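Local coordinates for uncharacterized protein DUF849 (Burkholderia xenovorans LB400, PDB 3E02) that probably cleaves 3-keto-5-aminohexanoate or a related beta-keto acid, using a zinc ion bound by its TIM-barrel fold, at residues A53-L57 and N58-S62; D66-M69 and R70-Q74. All coordinates share one frame; numbering follows the deposited sequence. Where two conformers were deposited one is given.

Contact 1: A53-L57 and N58-S62; sequences ARDPL and NGRPS. With EDO (1,2-ethanediol), chain I.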
loop_
_atom_site.group_PDB
_atom_site.type_symbol
_atom_site.label_atom_id
_atom_site.label_comp_id
_atom_site.label_asym_id
_atom_site.label_seq_id
_atom_site.Cartn_x
_atom_site.Cartn_y
_atom_site.Cartn_z
ATOM N N ALA A 53 -17.349 -2.216 -33.560
ATOM C CA ALA A 53 -18.402 -2.518 -34.529
ATOM C C ALA A 53 -18.878 -3.938 -34.274
ATOM O O ALA A 53 -18.137 -4.775 -33.726
ATOM C CB ALA A 53 -17.877 -2.400 -35.981
ATOM N N ARG A 54 -20.105 -4.199 -34.719
ATOM C CA ARG A 54 -20.730 -5.502 -34.631
ATOM C C ARG A 54 -21.471 -5.801 -35.925
ATOM O O ARG A 54 -21.954 -4.881 -36.602
ATOM C CB ARG A 54 -21.738 -5.533 -33.476
ATOM C CG ARG A 54 -21.131 -5.464 -32.099
ATOM C CD ARG A 54 -22.203 -5.460 -31.023
ATOM N NE ARG A 54 -21.602 -5.411 -29.688
ATOM C CZ ARG A 54 -21.194 -6.464 -28.983
ATOM N NH1 ARG A 54 -21.244 -7.689 -29.464
ATOM N NH2 ARG A 54 -20.676 -6.276 -27.772
ATOM N N ASP A 55 -21.579 -7.089 -36.237
ATOM C CA ASP A 55 -22.372 -7.559 -37.370
ATOM C C ASP A 55 -23.792 -7.020 -37.124
ATOM O O ASP A 55 -24.366 -7.310 -36.057
ATOM C CB ASP A 55 -22.361 -9.088 -37.408
ATOM C CG ASP A 55 -23.179 -9.658 -38.545
ATOM O OD1 ASP A 55 -24.404 -9.433 -38.601
ATOM O OD2 ASP A 55 -22.594 -10.385 -39.363
ATOM N N PRO A 56 -24.339 -6.216 -38.067
ATOM C CA PRO A 56 -25.681 -5.618 -37.864
ATOM C C PRO A 56 -26.866 -6.582 -37.673
ATOM O O PRO A 56 -27.863 -6.184 -37.082
ATOM C CB PRO A 56 -25.894 -4.781 -39.135
ATOM C CG PRO A 56 -24.562 -4.609 -39.725
ATOM C CD PRO A 56 -23.771 -5.803 -39.369
ATOM N N LEU A 57 -26.745 -7.820 -38.150
ATOM C CA LEU A 57 -27.821 -8.809 -38.051
ATOM C C LEU A 57 -27.784 -9.646 -36.784
ATOM O O LEU A 57 -28.830 -9.922 -36.220
ATOM C CB LEU A 57 -27.808 -9.725 -39.266
ATOM C CG LEU A 57 -28.104 -9.035 -40.605
ATOM C CD1 LEU A 57 -28.029 -10.051 -41.707
ATOM C CD2 LEU A 57 -29.461 -8.344 -40.630
ATOM N N ASN A 58 -26.600 -10.045 -36.333
ATOM C CA ASN A 58 -26.491 -10.922 -35.156
ATOM C C ASN A 58 -25.607 -10.423 -34.016
ATOM O O ASN A 58 -25.428 -11.138 -33.043
ATOM C CB ASN A 58 -26.092 -12.353 -35.606
ATOM C CG ASN A 58 -24.666 -12.446 -36.155
ATOM O OD1 ASN A 58 -23.822 -11.588 -35.919
ATOM N ND2 ASN A 58 -24.400 -13.513 -36.881
ATOM N N GLY A 59 -25.054 -9.218 -34.133
ATOM C CA GLY A 59 -24.209 -8.654 -33.093
ATOM C C GLY A 59 -22.809 -9.222 -32.900
ATOM O O GLY A 59 -22.121 -8.794 -31.968
ATOM N N ARG A 60 -22.369 -10.151 -33.757
ATOM C CA ARG A 60 -21.030 -10.753 -33.656
ATOM C C ARG A 60 -19.972 -9.649 -33.811
ATOM O O ARG A 60 -20.085 -8.835 -34.726
ATOM C CB ARG A 60 -20.826 -11.819 -34.748
ATOM C CG ARG A 60 -19.535 -12.638 -34.613
ATOM C CD ARG A 60 -19.194 -13.457 -35.862
ATOM N NE ARG A 60 -19.856 -14.762 -35.957
ATOM C CZ ARG A 60 -20.890 -15.103 -36.742
ATOM N NH1 ARG A 60 -21.497 -14.240 -37.575
ATOM N NH2 ARG A 60 -21.332 -16.364 -36.695
ATOM N N PRO A 61 -18.955 -9.603 -32.916
ATOM C CA PRO A 61 -17.915 -8.578 -33.103
ATOM C C PRO A 61 -17.286 -8.580 -34.494
ATOM O O PRO A 61 -17.084 -9.649 -35.071
ATOM C CB PRO A 61 -16.870 -8.959 -32.057
ATOM C CG PRO A 61 -17.656 -9.538 -30.963
ATOM C CD PRO A 61 -18.702 -10.367 -31.678
ATOM N N SER A 62 -17.036 -7.394 -35.036
ATOM C CA SER A 62 -16.418 -7.244 -36.350
ATOM C C SER A 62 -15.478 -6.046 -36.372
ATOM O O SER A 62 -15.841 -4.984 -35.867
ATOM C CB SER A 62 -17.496 -7.036 -37.403
ATOM O OG SER A 62 -16.936 -6.657 -38.645
HETATM C C1 EDO I . -30.298 -6.886 -35.107
HETATM O O1 EDO I . -29.711 -5.580 -35.096
HETATM C C2 EDO I . -29.941 -7.597 -33.814
HETATM O O2 EDO I . -30.447 -6.823 -32.715
HETATM O O HOH W 1 -15.032 -3.922 -33.489
HETATM O O HOH W 2 -20.158 -11.351 -38.858
#
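Arg-54 and Gly-59 meet across the mouth of a beta hairpin, where the end of strand 48-54 turns back into strand 61-62 in a zinc-dependent TIM-barrel protein. The guanidinium presents its edge to the glycine carbonyl: Arg-54 NH1 donates to Gly-59 O over 2.9 Å, the acceptor lying in the guanidinium plane and NH1 lying nearly in line with the C=O bond. An extended chain from CG to NE gives the arginine the length to pass Gly-59. Positive phi (73°) at Gly-59 suits a residue without a side chain, and the backbone turns there.

Two backbone bonds close the loop: Gly-59 N to Asp-55 O and Asp-55 N to Arg-60 O, both 2.8 Å. Inside it, Asp-55 swings its carboxylate toward Leu-57 N and Asn-58 N, with CG anti to the backbone N (chi1 179°). Asp-55 OD1 then takes both donors, Leu-57 N at 2.9 Å, nearly along the C-O axis, and Asn-58 N at 3.2 Å from above the carboxylate plane. The first makes an Asx turn. Asn-58 forms a second, its OD1 accepting from Arg-60 N, and its amide plane is turned 36° from the carboxylate. The short carboxylate thus ties down two backbone N-H groups and the amide one, where strand pairing has stopped.

Further out, Thr-15 OG1 and His-19 O hold Arg-54 NE and NH2, so three bonds fix the guanidinium; the Arg-54 side chain lies about 9 Å from the zinc ion. Trp-135 NE1 bonds to Asn-58 O on the loop. One water donates to Asp-55 OD2 at 2.7 Å.

Contact 2: D66-M69 and R70-Q74; sequences DLFM and RFLPQ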
loop_
_atom_site.group_PDB
_atom_site.type_symbol
_atom_site.label_atom_id
_atom_site.label_comp_id
_atom_site.label_asym_id
_atom_site.label_seq_id
_atom_site.Cartn_x
_atom_site.Cartn_y
_atom_site.Cartn_z
ATOM N N ASP A 66 -15.517 -1.041 -43.128
ATOM C CA ASP A 66 -16.770 -0.608 -43.770
ATOM C C ASP A 66 -17.909 -0.381 -42.770
ATOM O O ASP A 66 -18.717 0.529 -42.979
ATOM C CB ASP A 66 -17.231 -1.603 -44.854
ATOM C CG ASP A 66 -16.264 -1.697 -46.046
ATOM O OD1 ASP A 66 -15.370 -0.827 -46.208
ATOM O OD2 ASP A 66 -16.418 -2.657 -46.835
ATOM N N LEU A 67 -17.982 -1.206 -41.717
ATOM C CA LEU A 67 -18.977 -1.030 -40.645
ATOM C C LEU A 67 -18.670 0.230 -39.844
ATOM O O LEU A 67 -19.591 0.976 -39.510
ATOM C CB LEU A 67 -19.054 -2.246 -39.701
ATOM C CG LEU A 67 -19.741 -3.485 -40.261
ATOM C CD1 LEU A 67 -19.596 -4.643 -39.286
ATOM C CD2 LEU A 67 -21.219 -3.182 -40.565
ATOM N N PHE A 68 -17.388 0.457 -39.537
ATOM C CA PHE A 68 -16.957 1.700 -38.876
ATOM C C PHE A 68 -17.331 2.943 -39.691
ATOM O O PHE A 68 -17.815 3.925 -39.129
ATOM C CB PHE A 68 -15.461 1.692 -38.555
ATOM C CG PHE A 68 -15.110 0.891 -37.345
ATOM C CD1 PHE A 68 -14.881 -0.473 -37.432
ATOM C CD2 PHE A 68 -15.004 1.511 -36.098
ATOM C CE1 PHE A 68 -14.545 -1.226 -36.290
ATOM C CE2 PHE A 68 -14.672 0.781 -34.960
ATOM C CZ PHE A 68 -14.442 -0.593 -35.054
HETATM N N MSE A 69 -17.173 2.877 -41.018
HETATM C CA MSE A 69 -17.566 3.994 -41.901
HETATM C C MSE A 69 -19.073 4.243 -41.984
HETATM O O MSE A 69 -19.480 5.270 -42.532
HETATM C CB MSE A 69 -16.933 3.861 -43.292
HETATM C CG MSE A 69 -15.420 3.953 -43.244
HETATM SE SE MSE A 69 -14.776 5.583 -42.337
HETATM C CE MSE A 69 -13.062 4.923 -41.862
ATOM N N ARG A 70 -19.885 3.320 -41.449
ATOM C CA ARG A 70 -21.339 3.507 -41.333
ATOM C C ARG A 70 -21.751 4.213 -40.026
ATOM O O ARG A 70 -22.933 4.531 -39.859
ATOM C CB ARG A 70 -22.077 2.188 -41.533
ATOM C CG ARG A 70 -21.996 1.693 -42.979
ATOM C CD ARG A 70 -22.333 0.217 -43.144
ATOM N NE ARG A 70 -23.661 -0.134 -42.644
ATOM C CZ ARG A 70 -24.178 -1.363 -42.642
ATOM N NH1 ARG A 70 -23.491 -2.408 -43.117
ATOM N NH2 ARG A 70 -25.400 -1.547 -42.138
ATOM N N PHE A 71 -20.805 4.437 -39.101
ATOM C CA PHE A 71 -21.068 5.261 -37.905
ATOM C C PHE A 71 -20.083 6.410 -37.614
ATOM O O PHE A 71 -20.500 7.401 -37.005
ATOM C CB PHE A 71 -21.347 4.422 -36.646
ATOM C CG PHE A 71 -20.262 3.449 -36.248
ATOM C CD1 PHE A 71 -19.148 3.874 -35.519
ATOM C CD2 PHE A 71 -20.413 2.078 -36.487
ATOM C CE1 PHE A 71 -18.167 2.953 -35.087
ATOM C CE2 PHE A 71 -19.443 1.146 -36.052
ATOM C CZ PHE A 71 -18.321 1.584 -35.355
ATOM N N LEU A 72 -18.818 6.306 -38.038
ATOM C CA LEU A 72 -17.830 7.380 -37.771
ATOM C C LEU A 72 -18.188 8.753 -38.378
ATOM O O LEU A 72 -18.264 9.739 -37.624
ATOM C CB LEU A 72 -16.391 6.943 -38.116
ATOM C CG LEU A 72 -15.775 5.841 -37.247
ATOM C CD1 LEU A 72 -14.413 5.417 -37.792
ATOM C CD2 LEU A 72 -15.665 6.251 -35.782
ATOM N N PRO A 73 -18.441 8.830 -39.717
ATOM C CA PRO A 73 -18.856 10.126 -40.290
ATOM C C PRO A 73 -20.125 10.695 -39.635
ATOM O O PRO A 73 -20.204 11.899 -39.389
ATOM C CB PRO A 73 -19.129 9.806 -41.771
ATOM C CG PRO A 73 -18.574 8.496 -42.027
ATOM C CD PRO A 73 -18.366 7.778 -40.748
ATOM N N GLN A 74 -21.069 9.814 -39.304
ATOM C CA GLN A 74 -22.349 10.203 -38.708
ATOM C C GLN A 74 -22.134 10.773 -37.310
ATOM O O GLN A 74 -22.732 11.788 -36.960
ATOM C CB GLN A 74 -23.327 9.021 -38.648
ATOM C CG GLN A 74 -23.786 8.444 -40.006
ATOM C CD GLN A 74 -22.745 7.616 -40.749
ATOM O OE1 GLN A 74 -21.668 7.329 -40.231
ATOM N NE2 GLN A 74 -23.054 7.249 -41.984
#
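Phe-71 lays one face of its ring against the backbone of Phe-68, whose CA sits 4.0 Å from the Phe-71 ring centroid in a CH-pi contact, only 20° off the normal. Chi1 of 58° sets Phe-71 CG between its own N and carbonyl carbon, which carries the ring back beneath the preceding turn. The two phenyl groups run side by side with planes 50° apart, and Phe-68 CD2 comes within 3.4 Å of Phe-71 CZ. Flat, apolar rings suit this buried side, where Ala-53 touches both.

The backbone is gripped at Phe-68 O, which serves both Leu-72 N at 2.8 Å and Phe-71 N at 3.0 Å. Leu-72 CD1 packs on Phe-68 CB. Toward solvent, the arginine chain bends at chi3, and Arg-70 NH1 lies 3.5 Å from Leu-67 CD2. Pro-73, which has no N-H to give, rests its ring CD 3.3 Å from Met-69 O. With Phe-71 at the N-cap of helix 72-78, this is a helix-to-helix junction in the helical connection between two parallel strands of a TIM barrel, the Phe-68 side chain being about 5 Å from that of the zinc ligand His-52.

In the fold
Strand 48-54 brings the chain to contact 1, where residues 53-57 and 58-62 close a hairpin with the short strand 61-62. After two residues the chain enters helix 65-68, and contact 2 joins that helix to helix 72-78, which leads on to strand 82-85, the parallel neighbour of strand 48-54. The two contacts follow in series, neither nested nor crossed, with centres about 13 Å apart. They touch through Leu-67 and Phe-68: Leu-67 packs against Pro-56 and Ser-62, while Phe-68 meets Ala-53, next in sequence to the zinc ligand His-52. Hairpin and helices together make the connection in the beta-alpha-beta unit from strand 48-54 to strand 82-85, with helices 31-44 and 95-105 alongside contact 2.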